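Local coordinates for peptide amidase (Stenotrophomonas maltophilia, PDB 1M22), which probably hydrolyses amide bonds as a serine-dependent peptide amidase of the amidase signature family, at residues L208-G213 against D246-T251; A111-R116 against D212-I217; G201-V206 against Q221-P226; K86-A91 against I182-D187. All blocks are in the same frame, centred on the assembly; numbering follows the deposited sequence.

Contact 1: residues L208-G213 against D246-T251; sequences LVSRDG and DADPAT. With EPE (4-(2-hydroxyethyl)-1-piperazine ethanesulfonic acid), chain C.
Arg211 and Asp248 form a side-on salt bridge at the tightly packed heart of this contact. NE donates to Asp248 OD2 over 2.7 Å and NH2 to Asp248 OD1 over 3.2 Å, each oxygen being met on its syn side. Guanidinium and carboxylate are nearly coplanar, their planes 24° apart. A third bond comes from the backbone, Arg211 N reaching the anti side of Asp248 OD2 at 2.8 Å, so one residue grips this oxygen twice. Arginine suits the place because its long chain, bent at chi2 and chi3, can curl back toward the acceptor of its own N-H. Its NH1 bonds Asp222 O and Phe219 O. Behind the bridge, Thr251 CG2 packs on Ser210 CA at 3.8 Å, while Ser210 OG accepts from Asp212 N in an ST turn and also bonds Asp245.

The outer margins are looser. Small, exposed Ala247 rests its CB 3.5 Å from Asp212 CG, and a water lies within 2.9 Å of both Asp212 OD1 and Ala247 O. On another flank, the sulfonate of a bound HEPES buffer molecule accepts from Arg211 NH2, its O2S at 2.9 Å. Asp248 OD1 also accepts from Ala250 N, closing an Asx turn, and the aspartate of this turn holds, by a bidentate salt bridge, the loop leading into strand 223-228.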
loop_
_atom_site.group_PDB
_atom_site.type_symbol
_atom_site.label_atom_id
_atom_site.label_comp_id
_atom_site.label_asym_id
_atom_site.label_seq_id
_atom_site.Cartn_x
_atom_site.Cartn_y
_atom_site.Cartn_z
ATOM N N LEU A 208 -11.428 -8.167 0.647
ATOM C CA LEU A 208 -11.989 -7.413 -0.471
ATOM C C LEU A 208 -11.201 -7.683 -1.747
ATOM O O LEU A 208 -11.777 -7.799 -2.827
ATOM C CB LEU A 208 -11.976 -5.906 -0.181
ATOM C CG LEU A 208 -12.574 -5.038 -1.301
ATOM C CD1 LEU A 208 -14.061 -5.343 -1.456
ATOM C CD2 LEU A 208 -12.364 -3.561 -0.981
ATOM N N VAL A 209 -9.881 -7.783 -1.606
ATOM C CA VAL A 209 -8.976 -8.022 -2.726
ATOM C C VAL A 209 -8.197 -9.315 -2.494
ATOM O O VAL A 209 -7.600 -9.512 -1.434
ATOM C CB VAL A 209 -7.973 -6.854 -2.882
ATOM C CG1 VAL A 209 -7.049 -7.107 -4.070
ATOM C CG2 VAL A 209 -8.724 -5.538 -3.050
ATOM N N SER A 210 -8.186 -10.190 -3.493
ATOM C CA SER A 210 -7.490 -11.461 -3.362
ATOM C C SER A 210 -5.999 -11.333 -3.070
ATOM O O SER A 210 -5.313 -10.485 -3.640
ATOM C CB SER A 210 -7.668 -12.281 -4.636
ATOM O OG SER A 210 -6.984 -13.518 -4.524
ATOM N N ARG A 211 -5.507 -12.195 -2.183
ATOM C CA ARG A 211 -4.087 -12.225 -1.855
ATOM C C ARG A 211 -3.397 -13.333 -2.651
ATOM O O ARG A 211 -2.207 -13.593 -2.460
ATOM C CB ARG A 211 -3.858 -12.479 -0.356
ATOM C CG ARG A 211 -4.096 -11.284 0.571
ATOM C CD ARG A 211 -5.571 -11.092 0.899
ATOM N NE ARG A 211 -6.151 -12.294 1.498
ATOM C CZ ARG A 211 -5.932 -12.702 2.745
ATOM N NH1 ARG A 211 -5.150 -12.004 3.559
ATOM N NH2 ARG A 211 -6.468 -13.840 3.167
ATOM N N ASP A 212 -4.122 -13.990 -3.550
ATOM C CA ASP A 212 -3.485 -15.056 -4.307
ATOM C C ASP A 212 -2.386 -14.495 -5.204
ATOM O O ASP A 212 -2.536 -13.435 -5.817
ATOM C CB ASP A 212 -4.507 -15.835 -5.139
ATOM C CG ASP A 212 -4.007 -17.230 -5.506
ATOM O OD1 ASP A 212 -3.632 -17.997 -4.588
ATOM O OD2 ASP A 212 -3.986 -17.560 -6.705
ATOM N N GLY A 213 -1.264 -15.198 -5.256
ATOM C CA GLY A 213 -0.161 -14.754 -6.083
ATOM C C GLY A 213 0.703 -13.681 -5.452
ATOM O O GLY A 213 1.460 -13.011 -6.150
ATOM N N ASP A 246 -11.700 -17.855 -5.783
ATOM C CA ASP A 246 -11.765 -19.164 -5.135
ATOM C C ASP A 246 -10.461 -19.560 -4.443
ATOM O O ASP A 246 -10.476 -20.330 -3.485
ATOM C CB ASP A 246 -12.134 -20.258 -6.145
ATOM C CG ASP A 246 -13.537 -20.100 -6.700
ATOM O OD1 ASP A 246 -14.444 -19.702 -5.941
ATOM O OD2 ASP A 246 -13.733 -20.395 -7.898
ATOM N N ALA A 247 -9.337 -19.036 -4.926
ATOM C CA ALA A 247 -8.039 -19.368 -4.344
ATOM C C ALA A 247 -7.756 -18.656 -3.022
ATOM O O ALA A 247 -6.795 -18.991 -2.326
ATOM C CB ALA A 247 -6.931 -19.071 -5.343
ATOM N N ASP A 248 -8.589 -17.680 -2.672
ATOM C CA ASP A 248 -8.416 -16.935 -1.425
ATOM C C ASP A 248 -9.726 -16.940 -0.639
ATOM O O ASP A 248 -10.607 -16.113 -0.872
ATOM C CB ASP A 248 -7.985 -15.495 -1.724
ATOM C CG ASP A 248 -7.732 -14.680 -0.464
ATOM O OD1 ASP A 248 -7.873 -15.230 0.652
ATOM O OD2 ASP A 248 -7.395 -13.485 -0.588
ATOM N N PRO A 249 -9.864 -17.875 0.316
ATOM C CA PRO A 249 -11.062 -18.014 1.150
ATOM C C PRO A 249 -11.552 -16.743 1.840
ATOM O O PRO A 249 -12.746 -16.598 2.108
ATOM C CB PRO A 249 -10.658 -19.093 2.152
ATOM C CG PRO A 249 -9.728 -19.944 1.364
ATOM C CD PRO A 249 -8.876 -18.918 0.647
ATOM N N ALA A 250 -10.640 -15.823 2.135
ATOM C CA ALA A 250 -11.034 -14.590 2.801
ATOM C C ALA A 250 -11.994 -13.780 1.935
ATOM O O ALA A 250 -12.832 -13.044 2.457
ATOM C CB ALA A 250 -9.800 -13.754 3.138
ATOM N N THR A 251 -11.885 -13.919 0.616
ATOM C CA THR A 251 -12.760 -13.161 -0.274
ATOM C C THR A 251 -14.195 -13.676 -0.273
ATOM O O THR A 251 -15.103 -12.990 -0.741
ATOM C CB THR A 251 -12.225 -13.128 -1.732
ATOM O OG1 THR A 251 -12.220 -14.448 -2.294
ATOM C CG2 THR A 251 -10.814 -12.556 -1.762
HETATM N N1 EPE C . -6.288 -20.214 6.363
HETATM C C2 EPE C . -5.004 -20.449 5.592
HETATM C C3 EPE C . -4.736 -21.952 5.789
HETATM N N4 EPE C . -4.366 -22.194 7.152
HETATM C C5 EPE C . -5.425 -21.789 8.091
HETATM C C6 EPE C . -5.927 -20.383 7.853
HETATM C C7 EPE C . -4.103 -23.645 7.490
HETATM C C8 EPE C . -3.072 -24.367 6.654
HETATM O O8 EPE C . -3.700 -25.197 5.621
HETATM C C9 EPE C . -6.865 -18.791 6.320
HETATM C C10 EPE C . -7.102 -18.404 4.889
HETATM S S EPE C . -7.971 -16.828 4.736
HETATM O O1S EPE C . -8.030 -16.769 3.282
HETATM O O2S EPE C . -7.266 -15.608 5.318
HETATM O O3S EPE C . -9.283 -17.035 5.307
HETATM O O HOH W 1 -4.644 -17.111 -2.063
#

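Contact 2: residues A111-R116 against D212-I217; sequences AYLVRR and DGIIPI
Ala111 lies against the backbone of Asp212 and Gly213, its CB 3.3 Å from Asp212 O and 3.5 Å from Gly213 O. Glycine suits position 213 for two reasons: with the CA atoms of Ala111 and Gly213 only 4.0 Å apart, a CB there would run into Ala111 CA, and at these backbone angles, with phi positive, it would also be jammed against the carbonyl O of Asp212.

Beside this close approach is an apolar pair. Leu113 has CG between its backbone N and carbonyl carbon (chi1 71°), an unusual choice for a helical leucine, and its CD2 branch meets Ile214 CD1 at 4.0 Å. In the isoleucine, chi2 (178°) carries CD1 anti to CA, out toward Leu113, and the two side chains cross at about a right angle. Both also pack on Ala224 of strand 223-228, a small residue that leaves room for their branched aliphatic chains.

Tyr112 behaves differently. Its ring leads away from segment 212-217, leaving its CB in loose contact with that of Asp212. Arg115 folds back over the start of the helix, with Tyr112 CA 3.4 Å above one face of its guanidinium.

No direct hydrogen bond joins the segments. A water accepts from Leu113 N at 2.9 Å and donates to Asp212 O at 2.7 Å, giving a first-turn N-H of helix 112-119 a partner. The one polar link is thus a water at the buried start of the helix: Asp212 OD2 stays 5.3 Å from Arg115 NH2, so any attraction between these charges, or with the helix end, is probably long-range.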
loop_
_atom_site.group_PDB
_atom_site.type_symbol
_atom_site.label_atom_id
_atom_site.label_comp_id
_atom_site.label_asym_id
_atom_site.label_seq_id
_atom_site.Cartn_x
_atom_site.Cartn_y
_atom_site.Cartn_z
ATOM N N ALA A 111 -0.646 -12.810 -10.602
ATOM C CA ALA A 111 -1.468 -12.936 -9.404
ATOM C C ALA A 111 -2.893 -12.596 -9.846
ATOM O O ALA A 111 -3.094 -11.934 -10.867
ATOM C CB ALA A 111 -1.007 -11.943 -8.351
ATOM N N TYR A 112 -3.884 -13.031 -9.079
ATOM C CA TYR A 112 -5.270 -12.756 -9.432
ATOM C C TYR A 112 -5.538 -11.274 -9.696
ATOM O O TYR A 112 -6.128 -10.920 -10.716
ATOM C CB TYR A 112 -6.213 -13.251 -8.331
ATOM C CG TYR A 112 -7.673 -13.121 -8.705
ATOM C CD1 TYR A 112 -8.260 -14.009 -9.603
ATOM C CD2 TYR A 112 -8.456 -12.084 -8.197
ATOM C CE1 TYR A 112 -9.589 -13.867 -9.991
ATOM C CE2 TYR A 112 -9.789 -11.932 -8.581
ATOM C CZ TYR A 112 -10.342 -12.828 -9.479
ATOM O OH TYR A 112 -11.648 -12.681 -9.882
ATOM N N LEU A 113 -5.103 -10.399 -8.794
ATOM C CA LEU A 113 -5.364 -8.977 -8.988
ATOM C C LEU A 113 -4.666 -8.418 -10.223
ATOM O O LEU A 113 -5.132 -7.440 -10.811
ATOM C CB LEU A 113 -4.984 -8.181 -7.736
ATOM C CG LEU A 113 -3.520 -7.995 -7.348
ATOM C CD1 LEU A 113 -2.917 -6.827 -8.124
ATOM C CD2 LEU A 113 -3.448 -7.704 -5.861
ATOM N N VAL A 114 -3.557 -9.033 -10.624
ATOM C CA VAL A 114 -2.843 -8.578 -11.810
ATOM C C VAL A 114 -3.638 -8.996 -13.047
ATOM O O VAL A 114 -3.715 -8.251 -14.025
ATOM C CB VAL A 114 -1.412 -9.153 -11.860
ATOM C CG1 VAL A 114 -0.745 -8.800 -13.182
ATOM C CG2 VAL A 114 -0.601 -8.590 -10.703
ATOM N N ARG A 115 -4.236 -10.184 -13.001
ATOM C CA ARG A 115 -5.052 -10.643 -14.117
ATOM C C ARG A 115 -6.229 -9.677 -14.255
ATOM O O ARG A 115 -6.619 -9.312 -15.362
ATOM C CB ARG A 115 -5.558 -12.069 -13.873
ATOM C CG ARG A 115 -4.442 -13.105 -13.784
ATOM C CD ARG A 115 -4.931 -14.512 -14.112
ATOM N NE ARG A 115 -5.856 -15.056 -13.120
ATOM C CZ ARG A 115 -5.495 -15.500 -11.920
ATOM N NH1 ARG A 115 -4.221 -15.467 -11.550
ATOM N NH2 ARG A 115 -6.407 -15.990 -11.091
ATOM N N ARG A 116 -6.786 -9.245 -13.126
ATOM C CA ARG A 116 -7.901 -8.307 -13.174
ATOM C C ARG A 116 -7.469 -6.962 -13.758
ATOM O O ARG A 116 -8.191 -6.370 -14.558
ATOM C CB ARG A 116 -8.498 -8.087 -11.782
ATOM C CG ARG A 116 -9.245 -9.286 -11.216
ATOM C CD ARG A 116 -10.024 -8.894 -9.969
ATOM N NE ARG A 116 -11.143 -8.003 -10.272
ATOM C CZ ARG A 116 -12.274 -8.393 -10.852
ATOM N NH1 ARG A 116 -12.446 -9.661 -11.196
ATOM N NH2 ARG A 116 -13.238 -7.512 -11.089
ATOM N N ASP A 212 -4.122 -13.990 -3.550
ATOM C CA ASP A 212 -3.485 -15.056 -4.307
ATOM C C ASP A 212 -2.386 -14.495 -5.204
ATOM O O ASP A 212 -2.536 -13.435 -5.817
ATOM C CB ASP A 212 -4.507 -15.835 -5.139
ATOM C CG ASP A 212 -4.007 -17.230 -5.506
ATOM O OD1 ASP A 212 -3.632 -17.997 -4.588
ATOM O OD2 ASP A 212 -3.986 -17.560 -6.705
ATOM N N GLY A 213 -1.264 -15.198 -5.256
ATOM C CA GLY A 213 -0.161 -14.754 -6.083
ATOM C C GLY A 213 0.703 -13.681 -5.452
ATOM O O GLY A 213 1.460 -13.011 -6.150
ATOM N N ILE A 214 0.593 -13.509 -4.139
ATOM C CA ILE A 214 1.401 -12.519 -3.435
ATOM C C ILE A 214 2.257 -13.205 -2.372
ATOM O O ILE A 214 1.744 -14.008 -1.595
ATOM C CB ILE A 214 0.516 -11.456 -2.730
ATOM C CG1 ILE A 214 -0.405 -10.775 -3.749
ATOM C CG2 ILE A 214 1.401 -10.419 -2.042
ATOM C CD1 ILE A 214 -1.343 -9.747 -3.139
ATOM N N ILE A 215 3.557 -12.911 -2.355
ATOM C CA ILE A 215 4.449 -13.481 -1.341
ATOM C C ILE A 215 3.858 -12.935 -0.049
ATOM O O ILE A 215 3.775 -11.725 0.153
ATOM C CB ILE A 215 5.902 -13.016 -1.538
ATOM C CG1 ILE A 215 6.415 -13.549 -2.877
ATOM C CG2 ILE A 215 6.777 -13.514 -0.389
ATOM C CD1 ILE A 215 7.844 -13.167 -3.200
ATOM N N PRO A 216 3.452 -13.828 0.855
ATOM C CA PRO A 216 2.836 -13.409 2.111
ATOM C C PRO A 216 3.646 -13.198 3.370
ATOM O O PRO A 216 4.858 -13.399 3.427
ATOM C CB PRO A 216 1.828 -14.517 2.339
ATOM C CG PRO A 216 2.678 -15.735 1.998
ATOM C CD PRO A 216 3.410 -15.298 0.721
ATOM N N ILE A 217 2.908 -12.757 4.380
ATOM C CA ILE A 217 3.407 -12.637 5.735
ATOM C C ILE A 217 2.270 -13.253 6.547
ATOM O O ILE A 217 2.428 -14.321 7.121
ATOM C CB ILE A 217 3.631 -11.195 6.245
ATOM C CG1 ILE A 217 4.823 -10.550 5.534
ATOM C CG2 ILE A 217 3.927 -11.243 7.751
ATOM C CD1 ILE A 217 5.124 -9.136 6.003
HETATM O O HOH W 2 -4.172 -11.269 -6.186
#

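Contact 3: residues G201-V206 against Q221-P226; sequences GLKPTV and QDTAGP
Leu202 N donates to Pro226 O over 3.1 Å, the one direct hydrogen bond between these segments. The return bond is missing because a proline has no N-H to offer. Leu202 O, buried and without a conventional partner, instead receives a CA-H...O contact from Gly225 CA at 3.3 Å, and glycine lets the backbones come this close.

This pairing places strands 200-203 and 223-228 side by side as antiparallel neighbours in the middle of the mixed eleven-stranded sheet, their axes 5.2 Å apart at closest approach.

Van der Waals packing flanks the backbone. Leu202 CB touches Pro226 CG at 3.9 Å. Thr223 CG2, seated between its own backbone N and carbonyl carbon, presses on Lys203 CG at 3.4 Å, a tight approach of side chains crossing at about a right angle. Further along, Val206 CG2 rests against Gln221 O.

Polar ends are served partly by water. Lys203 NZ, on a chain bent at chi3 and chi4, donates to Pro204 O, to Tyr444 O and to a water that donates on to Gln221 O. Thr223 OG1 donates to Ala224 O at 2.9 Å and accepts from a second water, which also donates to Thr205 O at 3.1 Å.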
loop_
_atom_site.group_PDB
_atom_site.type_symbol
_atom_site.label_atom_id
_atom_site.label_comp_id
_atom_site.label_asym_id
_atom_site.label_seq_id
_atom_site.Cartn_x
_atom_site.Cartn_y
_atom_site.Cartn_z
ATOM N N GLY A 201 -3.000 6.366 0.149
ATOM C CA GLY A 201 -2.803 4.936 0.289
ATOM C C GLY A 201 -4.065 4.363 0.901
ATOM O O GLY A 201 -4.594 4.923 1.861
ATOM N N LEU A 202 -4.562 3.263 0.350
ATOM C CA LEU A 202 -5.772 2.642 0.875
ATOM C C LEU A 202 -5.550 1.156 1.132
ATOM O O LEU A 202 -5.213 0.411 0.211
ATOM C CB LEU A 202 -6.919 2.837 -0.123
ATOM C CG LEU A 202 -8.356 2.524 0.305
ATOM C CD1 LEU A 202 -9.301 3.112 -0.730
ATOM C CD2 LEU A 202 -8.573 1.024 0.439
ATOM N N LYS A 203 -5.704 0.745 2.392
ATOM C CA LYS A 203 -5.575 -0.660 2.787
ATOM C C LYS A 203 -7.003 -1.134 3.017
ATOM O O LYS A 203 -7.642 -0.761 4.001
ATOM C CB LYS A 203 -4.802 -0.823 4.096
ATOM C CG LYS A 203 -4.625 -2.293 4.479
ATOM C CD LYS A 203 -4.383 -2.498 5.969
ATOM C CE LYS A 203 -5.665 -2.364 6.786
ATOM N NZ LYS A 203 -6.613 -3.510 6.575
ATOM N N PRO A 204 -7.523 -1.975 2.124
ATOM C CA PRO A 204 -8.898 -2.424 2.331
ATOM C C PRO A 204 -9.107 -3.477 3.405
ATOM O O PRO A 204 -8.162 -3.941 4.054
ATOM C CB PRO A 204 -9.301 -2.930 0.947
ATOM C CG PRO A 204 -8.023 -3.485 0.414
ATOM C CD PRO A 204 -6.976 -2.471 0.848
ATOM N N THR A 205 -10.376 -3.818 3.602
ATOM C CA THR A 205 -10.775 -4.858 4.534
ATOM C C THR A 205 -10.135 -6.138 4.003
ATOM O O THR A 205 -10.091 -6.353 2.788
ATOM C CB THR A 205 -12.306 -5.055 4.506
ATOM O OG1 THR A 205 -12.956 -3.827 4.847
ATOM C CG2 THR A 205 -12.733 -6.144 5.481
ATOM N N VAL A 206 -9.632 -6.978 4.898
ATOM C CA VAL A 206 -9.036 -8.234 4.465
ATOM C C VAL A 206 -10.147 -9.086 3.857
ATOM O O VAL A 206 -11.133 -9.411 4.520
ATOM C CB VAL A 206 -8.383 -8.977 5.647
ATOM C CG1 VAL A 206 -7.974 -10.382 5.218
ATOM C CG2 VAL A 206 -7.163 -8.199 6.125
ATOM N N GLN A 221 -3.911 -10.707 8.190
ATOM C CA GLN A 221 -3.806 -9.257 8.007
ATOM C C GLN A 221 -3.409 -8.742 6.627
ATOM O O GLN A 221 -3.667 -7.585 6.308
ATOM C CB GLN A 221 -2.817 -8.695 9.041
ATOM C CG GLN A 221 -3.191 -9.056 10.476
ATOM C CD GLN A 221 -2.236 -8.531 11.540
ATOM O OE1 GLN A 221 -2.313 -8.940 12.698
ATOM N NE2 GLN A 221 -1.343 -7.619 11.163
ATOM N N ASP A 222 -2.788 -9.588 5.815
ATOM C CA ASP A 222 -2.315 -9.184 4.493
ATOM C C ASP A 222 -3.371 -8.721 3.509
ATOM O O ASP A 222 -4.448 -9.299 3.417
ATOM C CB ASP A 222 -1.603 -10.341 3.787
ATOM C CG ASP A 222 -0.197 -10.604 4.294
ATOM O OD1 ASP A 222 0.207 -10.071 5.346
ATOM O OD2 ASP A 222 0.505 -11.381 3.608
ATOM N N THR A 223 -3.041 -7.682 2.755
ATOM C CA THR A 223 -3.901 -7.242 1.671
ATOM C C THR A 223 -3.195 -6.264 0.766
ATOM O O THR A 223 -2.378 -5.453 1.209
ATOM C CB THR A 223 -5.227 -6.594 2.122
ATOM O OG1 THR A 223 -6.018 -6.309 0.956
ATOM C CG2 THR A 223 -4.980 -5.301 2.881
ATOM N N ALA A 224 -3.488 -6.377 -0.520
ATOM C CA ALA A 224 -2.946 -5.458 -1.498
ATOM C C ALA A 224 -3.874 -4.249 -1.451
ATOM O O ALA A 224 -5.005 -4.328 -0.954
ATOM C CB ALA A 224 -2.962 -6.082 -2.885
ATOM N N GLY A 225 -3.398 -3.125 -1.962
ATOM C CA GLY A 225 -4.211 -1.928 -1.965
ATOM C C GLY A 225 -3.618 -0.896 -2.893
ATOM O O GLY A 225 -2.428 -0.952 -3.210
ATOM N N PRO A 226 -4.422 0.070 -3.344
ATOM C CA PRO A 226 -3.940 1.110 -4.252
ATOM C C PRO A 226 -3.150 2.226 -3.587
ATOM O O PRO A 226 -3.352 2.550 -2.415
ATOM C CB PRO A 226 -5.226 1.631 -4.876
ATOM C CG PRO A 226 -6.183 1.557 -3.728
ATOM C CD PRO A 226 -5.871 0.204 -3.109
HETATM O O HOH W 3 -5.291 -5.776 7.554
HETATM O O HOH W 4 -8.266 -7.884 0.792
#

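Contact 4: residues K86-A91 against I182-D187; sequences KDNINA and IGTETD
Lys86 N donates to Ile182 O over 3.1 Å, a backbone bond bent to 145° at the hydrogen, where strand 82-86 ends beside its parallel neighbour 180-185. Beyond Lys86 the first chain turns off the sheet, with Ile89 N bonded back to Lys86 O, while the second continues as strand to Glu185.

The turn sets Lys86 and Asn88 against the same side chain. Lys86 is anti at every torsion, a straight arm crossing Thr184 at about a right angle, and its NZ donates to Thr184 OG1 at 2.9 Å and weakly to Thr184 O at 3.2 Å. Asn88 meets the threonine tip to tip: ND2 donates to OG1 at 3.0 Å, nearly straight (169°) and with OG1 in the amide plane. Threonine suits this place because its hydroxyl takes both donors while its methyl packs. Asn88 OD1 is buried and has no hydrogen-bonding partner in the model. Beside the polar cluster, Ile89 CD1 rests on Ile182 CG2 at 3.6 Å, and the Ile89 chain slides past Thr184 in the opposite direction.

Lys86 NZ also bonds Ser165 OG and Ser166 OG, with the nucleophile Ser189 close by. Thr184 thus holds the lysine directly, and Asn88, from the second shell, fixes the threonine hydroxyl, an arrangement built around the Ser189-Ser165-Lys86 catalytic triad that marks amidase signature enzymes.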
loop_
_atom_site.group_PDB
_atom_site.type_symbol
_atom_site.label_atom_id
_atom_site.label_comp_id
_atom_site.label_asym_id
_atom_site.label_seq_id
_atom_site.Cartn_x
_atom_site.Cartn_y
_atom_site.Cartn_z
ATOM N N LYS A 86 4.175 -3.660 -6.530
ATOM C CA LYS A 86 5.160 -3.986 -5.499
ATOM C C LYS A 86 5.739 -5.365 -5.851
ATOM O O LYS A 86 5.000 -6.268 -6.258
ATOM C CB LYS A 86 4.479 -4.023 -4.132
ATOM C CG LYS A 86 5.406 -4.279 -2.955
ATOM C CD LYS A 86 4.621 -4.138 -1.658
ATOM C CE LYS A 86 5.474 -4.351 -0.419
ATOM N NZ LYS A 86 4.672 -4.148 0.821
ATOM N N ASP A 87 7.048 -5.537 -5.674
ATOM C CA ASP A 87 7.680 -6.791 -6.058
ATOM C C ASP A 87 7.441 -8.044 -5.230
ATOM O O ASP A 87 8.270 -8.959 -5.226
ATOM C CB ASP A 87 9.181 -6.592 -6.285
ATOM C CG ASP A 87 9.784 -7.696 -7.141
ATOM O OD1 ASP A 87 9.122 -8.124 -8.115
ATOM O OD2 ASP A 87 10.915 -8.131 -6.851
ATOM N N ASN A 88 6.323 -8.087 -4.513
ATOM C CA ASN A 88 5.949 -9.311 -3.815
ATOM C C ASN A 88 4.673 -9.841 -4.490
ATOM O O ASN A 88 4.117 -10.859 -4.083
ATOM C CB ASN A 88 5.741 -9.102 -2.300
ATOM C CG ASN A 88 4.710 -8.043 -1.965
ATOM O OD1 ASN A 88 4.230 -7.316 -2.828
ATOM N ND2 ASN A 88 4.377 -7.947 -0.682
ATOM N N ILE A 89 4.247 -9.153 -5.551
ATOM C CA ILE A 89 3.052 -9.524 -6.316
ATOM C C ILE A 89 3.471 -10.185 -7.636
ATOM O O ILE A 89 4.169 -9.576 -8.447
ATOM C CB ILE A 89 2.193 -8.271 -6.638
ATOM C CG1 ILE A 89 1.790 -7.565 -5.339
ATOM C CG2 ILE A 89 0.964 -8.672 -7.454
ATOM C CD1 ILE A 89 1.122 -6.209 -5.543
ATOM N N ASN A 90 3.044 -11.428 -7.851
ATOM C CA ASN A 90 3.391 -12.162 -9.070
ATOM C C ASN A 90 2.896 -11.462 -10.332
ATOM O O ASN A 90 1.733 -11.068 -10.416
ATOM C CB ASN A 90 2.793 -13.575 -9.044
ATOM C CG ASN A 90 3.359 -14.445 -7.938
ATOM O OD1 ASN A 90 4.255 -14.043 -7.200
ATOM N ND2 ASN A 90 2.832 -15.662 -7.826
ATOM N N ALA A 91 3.776 -11.331 -11.322
ATOM C CA ALA A 91 3.412 -10.696 -12.584
ATOM C C ALA A 91 4.388 -11.071 -13.693
ATOM O O ALA A 91 5.526 -10.609 -13.712
ATOM C CB ALA A 91 3.367 -9.176 -12.421
ATOM N N ILE A 182 0.366 -0.425 -6.974
ATOM C CA ILE A 182 -0.228 -1.352 -6.023
ATOM C C ILE A 182 0.808 -1.664 -4.950
ATOM O O ILE A 182 1.981 -1.925 -5.255
ATOM C CB ILE A 182 -0.630 -2.700 -6.678
ATOM C CG1 ILE A 182 -1.538 -2.470 -7.888
ATOM C CG2 ILE A 182 -1.335 -3.580 -5.649
ATOM C CD1 ILE A 182 -2.851 -1.799 -7.559
ATOM N N GLY A 183 0.376 -1.618 -3.698
ATOM C CA GLY A 183 1.257 -1.958 -2.597
ATOM C C GLY A 183 0.570 -3.045 -1.792
ATOM O O GLY A 183 -0.485 -3.539 -2.191
ATOM N N THR A 184 1.180 -3.454 -0.683
ATOM C CA THR A 184 0.564 -4.444 0.194
ATOM C C THR A 184 0.823 -4.017 1.627
ATOM O O THR A 184 1.804 -3.326 1.916
ATOM C CB THR A 184 1.110 -5.901 0.010
ATOM O OG1 THR A 184 2.431 -6.004 0.555
ATOM C CG2 THR A 184 1.116 -6.304 -1.452
ATOM N N GLU A 185 -0.077 -4.407 2.521
ATOM C CA GLU A 185 0.072 -4.067 3.923
ATOM C C GLU A 185 -0.224 -5.248 4.828
ATOM O O GLU A 185 -1.156 -6.022 4.590
ATOM C CB GLU A 185 -0.851 -2.900 4.320
ATOM C CG GLU A 185 -0.783 -2.582 5.827
ATOM C CD GLU A 185 -1.187 -1.155 6.199
ATOM O OE1 GLU A 185 -1.040 -0.235 5.363
ATOM O OE2 GLU A 185 -1.625 -0.949 7.353
ATOM N N THR A 186 0.601 -5.382 5.858
ATOM C CA THR A 186 0.429 -6.401 6.880
ATOM C C THR A 186 0.175 -5.558 8.136
ATOM O O THR A 186 -0.762 -5.808 8.886
ATOM C CB THR A 186 1.679 -7.280 7.002
ATOM O OG1 THR A 186 1.864 -7.990 5.768
ATOM C CG2 THR A 186 1.521 -8.280 8.139
ATOM N N ASP A 187 1.013 -4.545 8.346
ATOM C CA ASP A 187 0.826 -3.600 9.446
ATOM C C ASP A 187 1.577 -2.301 9.145
ATOM O O ASP A 187 2.752 -2.145 9.492
ATOM C CB ASP A 187 1.283 -4.158 10.799
ATOM C CG ASP A 187 0.806 -3.292 11.965
ATOM O OD1 ASP A 187 0.665 -2.065 11.781
ATOM O OD2 ASP A 187 0.569 -3.825 13.069
#

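Overall arrangement
Along the chain the segments run 86-91, 111-116, 182-187, 201-206, 208-213, 212-217, 221-226 and 246-251, with Asp212 and Gly213 shared by contacts 1 and 2. Contacts 3 and 4 lie in the central sheet, their centres about 10 Å apart, joined through adjacent strands 180-185 and 223-228 by Thr223 O and Glu185 N. Contact 2 lies about 8 Å between centres from both contact 1 and contact 4, and contact 1 is farthest out. The loop between strands 200-203 and 223-228 connects them: Ile215 N bonds Asn88 O, Gly213 O bonds Asn90 N, and Ile217 N bonds Asp222 OD2. A chain of neighbours therefore runs from the catalytic lysine to the protein's edge.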